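Local coordinates for zinc peptidase (PDB 2GU1), which cleaves the peptide cross-links between adjacent peptidoglycan strands as a zinc-dependent DD-endopeptidase, probably so that new glycans can be inserted as the cell wall expands, at residues Ser247-Val253 with Lys288-Arg294; Arg147-Lys153 with Ile167-Lys173; Ile73-Ile78 with Tyr89-Ile94. All coordinates share one frame; numbering follows the deposited sequence.

Contact 1 of 3, residues Ser247-Val253 with Lys288-Arg294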
loop_
_atom_site.group_PDB
_atom_site.type_symbol
_atom_site.label_atom_id
_atom_site.label_comp_id
_atom_site.label_asym_id
_atom_site.label_seq_id
_atom_site.Cartn_x
_atom_site.Cartn_y
_atom_site.Cartn_z
ATOM N N SER A 247 12.703 -8.695 4.395
ATOM C CA SER A 247 11.322 -8.297 4.653
ATOM C C SER A 247 11.134 -8.308 6.160
ATOM O O SER A 247 11.620 -9.210 6.847
ATOM C CB SER A 247 10.332 -9.281 4.021
ATOM O OG SER A 247 8.994 -8.973 4.412
ATOM N N THR A 248 10.437 -7.304 6.678
ATOM C CA THR A 248 10.198 -7.229 8.111
ATOM C C THR A 248 8.980 -8.060 8.511
ATOM O O THR A 248 8.588 -8.084 9.680
ATOM C CB THR A 248 9.994 -5.774 8.547
ATOM O OG1 THR A 248 9.058 -5.137 7.665
ATOM C CG2 THR A 248 11.324 -5.021 8.500
ATOM N N GLY A 249 8.379 -8.743 7.543
ATOM C CA GLY A 249 7.219 -9.559 7.864
ATOM C C GLY A 249 6.779 -10.518 6.774
ATOM O O GLY A 249 7.200 -10.406 5.619
ATOM N N ASP A 250 5.932 -11.478 7.143
ATOM C CA ASP A 250 5.416 -12.427 6.171
ATOM C C ASP A 250 4.549 -11.610 5.224
ATOM O O ASP A 250 3.938 -10.621 5.637
ATOM C CB ASP A 250 4.555 -13.502 6.850
ATOM C CG ASP A 250 5.309 -14.268 7.924
ATOM O OD1 ASP A 250 6.495 -14.596 7.712
ATOM O OD2 ASP A 250 4.710 -14.557 8.979
ATOM N N GLY A 251 4.492 -12.007 3.960
ATOM C CA GLY A 251 3.677 -11.260 3.026
ATOM C C GLY A 251 3.863 -11.656 1.581
ATOM O O GLY A 251 4.468 -12.683 1.266
ATOM N N LYS A 252 3.334 -10.831 0.691
ATOM C CA LYS A 252 3.438 -11.097 -0.728
ATOM C C LYS A 252 3.922 -9.873 -1.478
ATOM O O LYS A 252 3.469 -8.750 -1.233
ATOM C CB LYS A 252 2.081 -11.537 -1.277
ATOM C CG LYS A 252 2.075 -11.808 -2.770
ATOM C CD LYS A 252 0.759 -12.437 -3.204
ATOM C CE LYS A 252 -0.414 -11.505 -2.975
ATOM N NZ LYS A 252 -0.275 -10.265 -3.782
ATOM N N VAL A 253 4.859 -10.099 -2.389
ATOM C CA VAL A 253 5.409 -9.033 -3.198
ATOM C C VAL A 253 4.300 -8.562 -4.130
ATOM O O VAL A 253 3.800 -9.337 -4.944
ATOM C CB VAL A 253 6.596 -9.544 -4.038
ATOM C CG1 VAL A 253 7.173 -8.412 -4.861
ATOM C CG2 VAL A 253 7.651 -10.144 -3.124
ATOM N N LYS A 288 6.920 -10.257 -8.445
ATOM C CA LYS A 288 5.520 -10.041 -8.103
ATOM C C LYS A 288 4.842 -11.371 -7.810
ATOM O O LYS A 288 5.168 -12.388 -8.423
ATOM C CB LYS A 288 4.772 -9.371 -9.253
ATOM C CG LYS A 288 4.919 -7.863 -9.339
ATOM C CD LYS A 288 3.851 -7.283 -10.258
ATOM C CE LYS A 288 2.454 -7.624 -9.753
ATOM N NZ LYS A 288 1.375 -7.167 -10.680
ATOM N N GLY A 289 3.897 -11.352 -6.877
ATOM C CA GLY A 289 3.171 -12.560 -6.532
ATOM C C GLY A 289 3.909 -13.520 -5.622
ATOM O O GLY A 289 3.298 -14.396 -5.016
ATOM N N GLN A 290 5.223 -13.371 -5.521
ATOM C CA GLN A 290 5.994 -14.260 -4.667
ATOM C C GLN A 290 5.702 -13.979 -3.199
ATOM O O GLN A 290 5.658 -12.823 -2.772
ATOM C CB GLN A 290 7.497 -14.100 -4.936
ATOM C CG GLN A 290 8.361 -15.024 -4.091
ATOM C CD GLN A 290 9.839 -14.961 -4.445
ATOM O OE1 GLN A 290 10.654 -15.677 -3.863
ATOM N NE2 GLN A 290 10.189 -14.104 -5.397
ATOM N N LEU A 291 5.481 -15.041 -2.436
ATOM C CA LEU A 291 5.223 -14.908 -1.011
ATOM C C LEU A 291 6.556 -14.981 -0.290
ATOM O O LEU A 291 7.416 -15.792 -0.637
ATOM C CB LEU A 291 4.306 -16.027 -0.515
ATOM C CG LEU A 291 2.812 -15.708 -0.405
ATOM C CD1 LEU A 291 2.283 -15.205 -1.733
ATOM C CD2 LEU A 291 2.062 -16.959 0.042
ATOM N N VAL A 292 6.727 -14.133 0.716
ATOM C CA VAL A 292 7.965 -14.107 1.473
ATOM C C VAL A 292 7.708 -14.298 2.955
ATOM O O VAL A 292 6.589 -14.114 3.431
ATOM C CB VAL A 292 8.717 -12.777 1.247
ATOM C CG1 VAL A 292 9.113 -12.656 -0.219
ATOM C CG2 VAL A 292 7.838 -11.599 1.655
ATOM N N LYS A 293 8.751 -14.685 3.679
ATOM C CA LYS A 293 8.649 -14.904 5.111
ATOM C C LYS A 293 9.341 -13.764 5.837
ATOM O O LYS A 293 10.135 -13.030 5.247
ATOM C CB LYS A 293 9.327 -16.222 5.493
ATOM C CG LYS A 293 8.855 -17.436 4.699
ATOM C CD LYS A 293 7.430 -17.831 5.048
ATOM C CE LYS A 293 7.312 -18.222 6.513
ATOM N NZ LYS A 293 8.252 -19.322 6.874
ATOM N N ARG A 294 9.041 -13.622 7.120
ATOM C CA ARG A 294 9.657 -12.590 7.935
ATOM C C ARG A 294 11.163 -12.850 8.013
ATOM O O ARG A 294 11.585 -13.933 8.404
ATOM C CB ARG A 294 9.055 -12.624 9.341
ATOM C CG ARG A 294 9.656 -11.627 10.316
ATOM C CD ARG A 294 8.971 -11.736 11.669
ATOM N NE ARG A 294 9.168 -13.052 12.277
ATOM C CZ ARG A 294 8.520 -13.485 13.353
ATOM N NH1 ARG A 294 7.617 -12.712 13.945
ATOM N NH2 ARG A 294 8.788 -14.689 13.850
#

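Contact 2 of 3, residues Arg147-Lys153 with Ile167-Lys173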
loop_
_atom_site.group_PDB
_atom_site.type_symbol
_atom_site.label_atom_id
_atom_site.label_comp_id
_atom_site.label_asym_id
_atom_site.label_seq_id
_atom_site.Cartn_x
_atom_site.Cartn_y
_atom_site.Cartn_z
ATOM N N ARG A 147 -21.712 -22.909 8.572
ATOM C CA ARG A 147 -21.940 -21.584 8.012
ATOM C C ARG A 147 -20.903 -20.572 8.501
ATOM O O ARG A 147 -20.108 -20.865 9.391
ATOM C CB ARG A 147 -23.361 -21.103 8.331
ATOM C CG ARG A 147 -23.817 -21.346 9.756
ATOM C CD ARG A 147 -25.301 -21.024 9.890
ATOM N NE ARG A 147 -25.803 -21.209 11.249
ATOM C CZ ARG A 147 -27.072 -21.019 11.608
ATOM N NH1 ARG A 147 -27.971 -20.640 10.709
ATOM N NH2 ARG A 147 -27.445 -21.207 12.868
ATOM N N PHE A 148 -20.915 -19.387 7.891
ATOM C CA PHE A 148 -19.981 -18.305 8.216
ATOM C C PHE A 148 -20.670 -16.935 8.208
ATOM O O PHE A 148 -21.710 -16.754 7.571
ATOM C CB PHE A 148 -18.833 -18.289 7.198
ATOM C CG PHE A 148 -19.286 -18.077 5.775
ATOM C CD1 PHE A 148 -19.529 -16.796 5.284
ATOM C CD2 PHE A 148 -19.523 -19.169 4.942
ATOM C CE1 PHE A 148 -20.005 -16.605 3.985
ATOM C CE2 PHE A 148 -20.000 -18.989 3.641
ATOM C CZ PHE A 148 -20.241 -17.709 3.162
ATOM N N ASP A 149 -20.075 -15.976 8.912
ATOM C CA ASP A 149 -20.590 -14.609 8.990
ATOM C C ASP A 149 -19.376 -13.695 8.963
ATOM O O ASP A 149 -18.495 -13.824 9.807
ATOM C CB ASP A 149 -21.359 -14.391 10.300
ATOM C CG ASP A 149 -22.609 -15.255 10.402
ATOM O OD1 ASP A 149 -23.553 -15.027 9.619
ATOM O OD2 ASP A 149 -22.647 -16.157 11.268
ATOM N N ILE A 150 -19.338 -12.778 8.003
ATOM C CA ILE A 150 -18.227 -11.848 7.856
ATOM C C ILE A 150 -18.726 -10.418 8.030
ATOM O O ILE A 150 -19.600 -9.975 7.286
ATOM C CB ILE A 150 -17.610 -11.946 6.452
ATOM C CG1 ILE A 150 -17.358 -13.416 6.096
ATOM C CG2 ILE A 150 -16.314 -11.129 6.388
ATOM C CD1 ILE A 150 -16.414 -14.153 7.063
ATOM N N LEU A 151 -18.182 -9.695 9.003
ATOM C CA LEU A 151 -18.596 -8.300 9.205
ATOM C C LEU A 151 -17.615 -7.382 8.480
ATOM O O LEU A 151 -16.420 -7.381 8.777
ATOM C CB LEU A 151 -18.632 -7.938 10.696
ATOM C CG LEU A 151 -19.088 -6.490 10.921
ATOM C CD1 LEU A 151 -20.559 -6.380 10.565
ATOM C CD2 LEU A 151 -18.873 -6.067 12.373
ATOM N N VAL A 152 -18.125 -6.616 7.517
ATOM C CA VAL A 152 -17.311 -5.695 6.742
ATOM C C VAL A 152 -17.794 -4.250 6.921
ATOM O O VAL A 152 -18.983 -3.995 7.117
ATOM C CB VAL A 152 -17.367 -6.048 5.228
ATOM C CG1 VAL A 152 -16.559 -5.048 4.403
ATOM C CG2 VAL A 152 -16.851 -7.462 5.009
ATOM N N LYS A 153 -16.854 -3.320 6.875
ATOM C CA LYS A 153 -17.160 -1.904 6.972
ATOM C C LYS A 153 -16.944 -1.370 5.570
ATOM O O LYS A 153 -15.893 -1.600 4.973
ATOM C CB LYS A 153 -16.210 -1.197 7.941
ATOM C CG LYS A 153 -16.587 -1.345 9.400
ATOM C CD LYS A 153 -15.741 -0.430 10.279
ATOM C CE LYS A 153 -16.310 -0.353 11.690
ATOM N NZ LYS A 153 -17.697 0.198 11.687
ATOM N N ILE A 167 -12.562 -5.729 6.346
ATOM C CA ILE A 167 -13.180 -6.811 7.103
ATOM C C ILE A 167 -12.828 -6.576 8.566
ATOM O O ILE A 167 -11.653 -6.388 8.902
ATOM C CB ILE A 167 -12.619 -8.183 6.671
ATOM C CG1 ILE A 167 -12.796 -8.358 5.159
ATOM C CG2 ILE A 167 -13.279 -9.289 7.473
ATOM C CD1 ILE A 167 -12.393 -9.746 4.641
ATOM N N LYS A 168 -13.835 -6.602 9.434
ATOM C CA LYS A 168 -13.614 -6.361 10.853
ATOM C C LYS A 168 -13.738 -7.610 11.714
ATOM O O LYS A 168 -13.099 -7.713 12.762
ATOM C CB LYS A 168 -14.593 -5.290 11.367
ATOM C CG LYS A 168 -14.574 -3.995 10.551
ATOM C CD LYS A 168 -13.146 -3.600 10.133
ATOM C CE LYS A 168 -12.624 -2.364 10.872
ATOM N NZ LYS A 168 -12.562 -2.530 12.352
ATOM N N ALA A 169 -14.555 -8.557 11.274
ATOM C CA ALA A 169 -14.753 -9.781 12.028
ATOM C C ALA A 169 -15.042 -10.962 11.108
ATOM O O ALA A 169 -15.658 -10.814 10.051
ATOM C CB ALA A 169 -15.900 -9.600 13.025
ATOM N N ILE A 170 -14.601 -12.136 11.542
ATOM C CA ILE A 170 -14.768 -13.365 10.783
ATOM C C ILE A 170 -15.207 -14.443 11.766
ATOM O O ILE A 170 -14.549 -14.658 12.782
ATOM C CB ILE A 170 -13.422 -13.793 10.142
ATOM C CG1 ILE A 170 -12.945 -12.717 9.160
ATOM C CG2 ILE A 170 -13.562 -15.141 9.457
ATOM C CD1 ILE A 170 -11.567 -12.977 8.581
ATOM N N SER A 171 -16.320 -15.110 11.489
ATOM C CA SER A 171 -16.764 -16.164 12.392
ATOM C C SER A 171 -17.352 -17.332 11.619
ATOM O O SER A 171 -18.143 -17.144 10.695
ATOM C CB SER A 171 -17.803 -15.630 13.380
ATOM O OG SER A 171 -19.067 -15.497 12.758
ATOM N N PHE A 172 -16.950 -18.539 12.000
ATOM C CA PHE A 172 -17.441 -19.746 11.357
ATOM C C PHE A 172 -18.217 -20.600 12.351
ATOM O O PHE A 172 -17.746 -20.877 13.453
ATOM C CB PHE A 172 -16.284 -20.577 10.782
ATOM C CG PHE A 172 -15.701 -20.026 9.509
ATOM C CD1 PHE A 172 -14.787 -18.978 9.533
ATOM C CD2 PHE A 172 -16.069 -20.557 8.278
ATOM C CE1 PHE A 172 -14.243 -18.472 8.348
ATOM C CE2 PHE A 172 -15.533 -20.057 7.087
ATOM C CZ PHE A 172 -14.620 -19.011 7.125
ATOM N N LYS A 173 -19.420 -20.998 11.960
ATOM C CA LYS A 173 -20.243 -21.852 12.803
ATOM C C LYS A 173 -19.946 -23.260 12.291
ATOM O O LYS A 173 -20.552 -23.720 11.325
ATOM C CB LYS A 173 -21.724 -21.515 12.615
ATOM C CG LYS A 173 -22.027 -20.020 12.439
ATOM C CD LYS A 173 -21.365 -19.129 13.497
ATOM C CE LYS A 173 -21.885 -19.403 14.906
ATOM N NZ LYS A 173 -21.521 -20.763 15.403
HETATM O O HOH W 1 -18.459 -12.202 12.259
#

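Contact 3 of 3, residues Ile73-Ile78 with Tyr89-Ile94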
loop_
_atom_site.group_PDB
_atom_site.type_symbol
_atom_site.label_atom_id
_atom_site.label_comp_id
_atom_site.label_asym_id
_atom_site.label_seq_id
_atom_site.Cartn_x
_atom_site.Cartn_y
_atom_site.Cartn_z
ATOM N N ILE A 73 -13.445 8.759 -4.827
ATOM C CA ILE A 73 -14.258 9.956 -4.676
ATOM C C ILE A 73 -14.024 10.654 -3.330
ATOM O O ILE A 73 -14.538 11.742 -3.098
ATOM C CB ILE A 73 -15.764 9.635 -4.858
ATOM C CG1 ILE A 73 -16.218 8.580 -3.850
ATOM C CG2 ILE A 73 -16.005 9.135 -6.282
ATOM C CD1 ILE A 73 -17.652 8.109 -4.067
ATOM N N VAL A 74 -13.237 10.031 -2.456
ATOM C CA VAL A 74 -12.943 10.625 -1.158
ATOM C C VAL A 74 -11.445 10.837 -0.924
ATOM O O VAL A 74 -11.038 11.230 0.166
ATOM C CB VAL A 74 -13.514 9.765 0.011
ATOM C CG1 VAL A 74 -15.030 9.723 -0.075
ATOM C CG2 VAL A 74 -12.935 8.353 -0.025
ATOM N N GLU A 75 -10.631 10.587 -1.948
ATOM C CA GLU A 75 -9.184 10.744 -1.828
ATOM C C GLU A 75 -8.531 11.196 -3.131
ATOM O O GLU A 75 -8.788 10.631 -4.196
ATOM C CB GLU A 75 -8.552 9.422 -1.380
ATOM C CG GLU A 75 -9.143 8.869 -0.093
ATOM C CD GLU A 75 -8.553 7.531 0.316
ATOM O OE1 GLU A 75 -8.894 7.046 1.418
ATOM O OE2 GLU A 75 -7.754 6.961 -0.458
ATOM N N LYS A 76 -7.675 12.209 -3.037
ATOM C CA LYS A 76 -6.981 12.721 -4.207
ATOM C C LYS A 76 -5.616 13.318 -3.872
ATOM O O LYS A 76 -5.436 13.933 -2.821
ATOM C CB LYS A 76 -7.843 13.776 -4.906
ATOM C CG LYS A 76 -8.223 14.946 -4.017
ATOM C CD LYS A 76 -9.172 15.901 -4.726
ATOM C CE LYS A 76 -9.599 17.037 -3.803
ATOM N NZ LYS A 76 -10.595 17.944 -4.450
ATOM N N ALA A 77 -4.666 13.119 -4.783
ATOM C CA ALA A 77 -3.309 13.638 -4.659
ATOM C C ALA A 77 -3.252 14.832 -5.608
ATOM O O ALA A 77 -3.588 14.704 -6.784
ATOM C CB ALA A 77 -2.298 12.577 -5.087
ATOM N N ILE A 78 -2.836 15.986 -5.099
ATOM C CA ILE A 78 -2.776 17.201 -5.902
ATOM C C ILE A 78 -1.337 17.648 -6.160
ATOM O O ILE A 78 -0.582 17.915 -5.222
ATOM C CB ILE A 78 -3.538 18.320 -5.190
ATOM C CG1 ILE A 78 -4.951 17.831 -4.865
ATOM C CG2 ILE A 78 -3.557 19.577 -6.054
ATOM C CD1 ILE A 78 -5.700 18.709 -3.884
ATOM N N TYR A 89 3.348 18.899 -3.683
ATOM C CA TYR A 89 2.342 17.873 -3.407
ATOM C C TYR A 89 1.421 18.176 -2.221
ATOM O O TYR A 89 1.870 18.669 -1.193
ATOM C CB TYR A 89 3.065 16.554 -3.130
ATOM C CG TYR A 89 2.170 15.388 -2.760
ATOM C CD1 TYR A 89 1.661 14.533 -3.739
ATOM C CD2 TYR A 89 1.846 15.130 -1.429
ATOM C CE1 TYR A 89 0.857 13.448 -3.402
ATOM C CE2 TYR A 89 1.041 14.048 -1.078
ATOM C CZ TYR A 89 0.551 13.210 -2.067
ATOM O OH TYR A 89 -0.236 12.134 -1.720
ATOM N N ASP A 90 0.141 17.843 -2.369
ATOM C CA ASP A 90 -0.855 18.007 -1.310
ATOM C C ASP A 90 -1.855 16.856 -1.418
ATOM O O ASP A 90 -2.350 16.563 -2.507
ATOM C CB ASP A 90 -1.589 19.349 -1.440
ATOM C CG ASP A 90 -2.726 19.500 -0.430
ATOM O OD1 ASP A 90 -2.725 18.780 0.591
ATOM O OD2 ASP A 90 -3.620 20.352 -0.646
ATOM N N PHE A 91 -2.128 16.193 -0.299
ATOM C CA PHE A 91 -3.073 15.084 -0.279
ATOM C C PHE A 91 -4.328 15.496 0.482
ATOM O O PHE A 91 -4.253 16.016 1.599
ATOM C CB PHE A 91 -2.451 13.847 0.387
ATOM C CG PHE A 91 -3.369 12.651 0.419
ATOM C CD1 PHE A 91 -3.633 11.928 -0.739
ATOM C CD2 PHE A 91 -4.007 12.275 1.601
ATOM C CE1 PHE A 91 -4.523 10.845 -0.725
ATOM C CE2 PHE A 91 -4.897 11.197 1.631
ATOM C CZ PHE A 91 -5.155 10.480 0.461
ATOM N N GLN A 92 -5.487 15.273 -0.124
ATOM C CA GLN A 92 -6.743 15.629 0.519
ATOM C C GLN A 92 -7.668 14.431 0.649
ATOM O O GLN A 92 -7.916 13.709 -0.316
ATOM C CB GLN A 92 -7.430 16.749 -0.259
ATOM C CG GLN A 92 -6.821 18.122 -0.014
ATOM C CD GLN A 92 -7.425 19.190 -0.908
ATOM O OE1 GLN A 92 -8.588 19.100 -1.308
ATOM N NE2 GLN A 92 -6.639 20.216 -1.218
ATOM N N GLU A 93 -8.184 14.233 1.854
ATOM C CA GLU A 93 -9.064 13.114 2.123
ATOM C C GLU A 93 -10.360 13.556 2.794
ATOM O O GLU A 93 -10.345 14.325 3.755
ATOM C CB GLU A 93 -8.327 12.113 3.011
ATOM C CG GLU A 93 -8.979 10.758 3.104
ATOM C CD GLU A 93 -8.068 9.721 3.737
ATOM O OE1 GLU A 93 -8.449 8.529 3.747
ATOM O OE2 GLU A 93 -6.974 10.096 4.221
ATOM N N ILE A 94 -11.481 13.072 2.274
ATOM C CA ILE A 94 -12.791 13.392 2.825
ATOM C C ILE A 94 -13.304 12.163 3.572
ATOM O O ILE A 94 -13.278 11.047 3.045
ATOM C CB ILE A 94 -13.798 13.740 1.715
ATOM C CG1 ILE A 94 -13.256 14.885 0.862
ATOM C CG2 ILE A 94 -15.136 14.127 2.330
ATOM C CD1 ILE A 94 -14.109 15.192 -0.345
#

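Contact 1 of 3, residues Ser247-Val253 with Lys288-Arg294
G251 and V292 form a hydrogen-bonded antiparallel pair, and K252 and L291 the non-hydrogen-bonded pair beside it, in the branched antiparallel sheet of the M23 peptidase domain. The pairing illustrates how a very short strand, 291-292, can be fixed to a long one, 251-259, by bonds that run past its own ends. V292 N gives a nearly straight bond to G251 O (2.7 Å, 167° at the hydrogen), and G251 N returns one to V292 O. Beyond the short strand 291-292, V253 N reaches Q290 O at 2.9 Å, while G289 N donates to V253 O. G289 has a positive phi, a conformation that glycine adopts easily.

The side chains divide between two faces. On the face of V292, its CG1 meets V253 CG2 at 4.1 Å, the two valines crossing at about a right angle; I268 and I298 extend this buried apolar layer, and S247 rests against it through OG and V292 CG2. S247 OG is itself tied to its own segment, giving its proton to a lone pair of G249 O in the carbonyl plane (2.6 Å). On the face of K252 and L291 the contact is tighter: the aliphatic part of the lysine passes obliquely over the leucine, with K252 CD only 3.5 Å from L291 CD1.

At the other end D250 takes over from the strand. Its CG stands beside the backbone N (chi1 -58°), which swings the carboxylate toward segment 288-294. R199 forms a salt bridge with the same oxygen, OD1, that receives the backbone bond from R294 N: 2.8 Å long, on the anti side, 30° out of the carboxylate plane.

Contact 2 of 3, residues Arg147-Lys153 with Ile167-Lys173
The first torsions decide how the paired F148 and F172 touch: F148 CG sits between its backbone N and carbonyl carbon (chi1 60°), which lifts its ring off the neighbouring strand, whereas F172 CG lies beside its own N (chi1 -76°). F148 thus presents its CB, not its ring, to F172. That CB lies over one face of the F172 ring in a CH-pi contact, 4.0 Å from the centroid and offset toward the rim, and F111 meets both phenylalanines edge-to-face.

The setting is an antiparallel beta hairpin, strands 147-157 and 160-173, in the five-stranded sheet of the Csd3-type second domain; it is a good example of a regular pairing interrupted by a classic beta bulge. Paired bonds join R147 to K173 and D149 to S171, but at L151 the pattern changes. L151 O receives K168 N at 2.8 Å and, weakly, A169 N at 3.3 Å, so two residues of one strand face a single residue of the other.

On the buried face, I150 spreads both branches: CG2 touches I167 CG2 at 3.7 Å, and CD1 touches I170 CG2, the two isoleucines lying side by side and pointing the same way. V152 adds a looser touch on I167, and helix 122-132 covers this layer through N127, I128 and M132. The reverse face is more polar, although L151 CB and A169 CB meet there. K153 crosses K168 by its methylenes while its amine forms a salt bridge with E100. D149 OD1 is hydrogen-bonded to S104, like E100 in strand 97-106, and K173 NZ pairs with D178, just before strand 179-183. Between D149 and S171 a water gives a hydrogen bond to D149 O at 2.9 Å and makes a weak, longer one with S171 OG.

Contact 3 of 3, residues Ile73-Ile78 with Tyr89-Ile94
Five backbone hydrogen bonds join V74, K76 and I78 to I94, Q92 and D90, and they form the first class of interaction in this worked example of antiparallel pairing. K76 and Q92 exchange two; the one from Q92 N to K76 O is almost straight (3.0 Å, 176°). I78 and D90 exchange another two, and I94 N reaches V74 O at 2.8 Å, carrying the pairing past the regular strands.

Apolar contacts come next. A77 CB touches Y89 CE1 at 3.7 Å, on the face that A77 shares with F91. The tyrosine ring also stacks on H42 and meets Y79 edge-to-face, while its hydroxyl is hydrogen-bonded to Q44. F91 has CG opposite its backbone N (chi1 -179°), a setting that lays the ring across the neighbouring strand, with CZ 4.0 Å from E75 CB.

Polar side chains make the third group. Q92 extends from CG, and its NE2 donates to D90 OD2 at 3.1 Å; the acceptor lies in the amide plane, but the donor stands above the carboxylate plane. This bond runs along one strand and helps set the rotation of the amide, whose OE1 approaches K76 CE. The I78 CD1 methyl packs against the same amide. E75 and E93 lie side by side with carboxylate planes 83° apart and their OE1 atoms 2.8 Å from each other. Two acceptors this close would probably favour a proton on one of them; the salt bridge from E93 OE2 to R321 probably offsets some of the negative charge and links this edge to the peptidase domain.

Together these interactions build the beta hairpin of strands 75-81 and 87-93, the last two strands of the five-stranded antiparallel sheet associated with the LysM-like N-terminal domain.

How the contacts relate
From the N terminus, contact 3 comes first, closing a short hairpin in the sheet associated with the LysM-like domain. Contact 2 follows, a second hairpin within the Csd3-type domain. Contact 1 comes last and spans the longest interval, 34 intervening residues that include other strands of the M23 peptidase sheet. The three are in series: none nests within or crosses another, and each closes before the next opens. Their centres lie 25 to 31 Å apart, and even the nearest atoms of contacts 2 and 3 are about 12 Å from each other. Each joins strands within a separate sheet, one in each successive part of the chain.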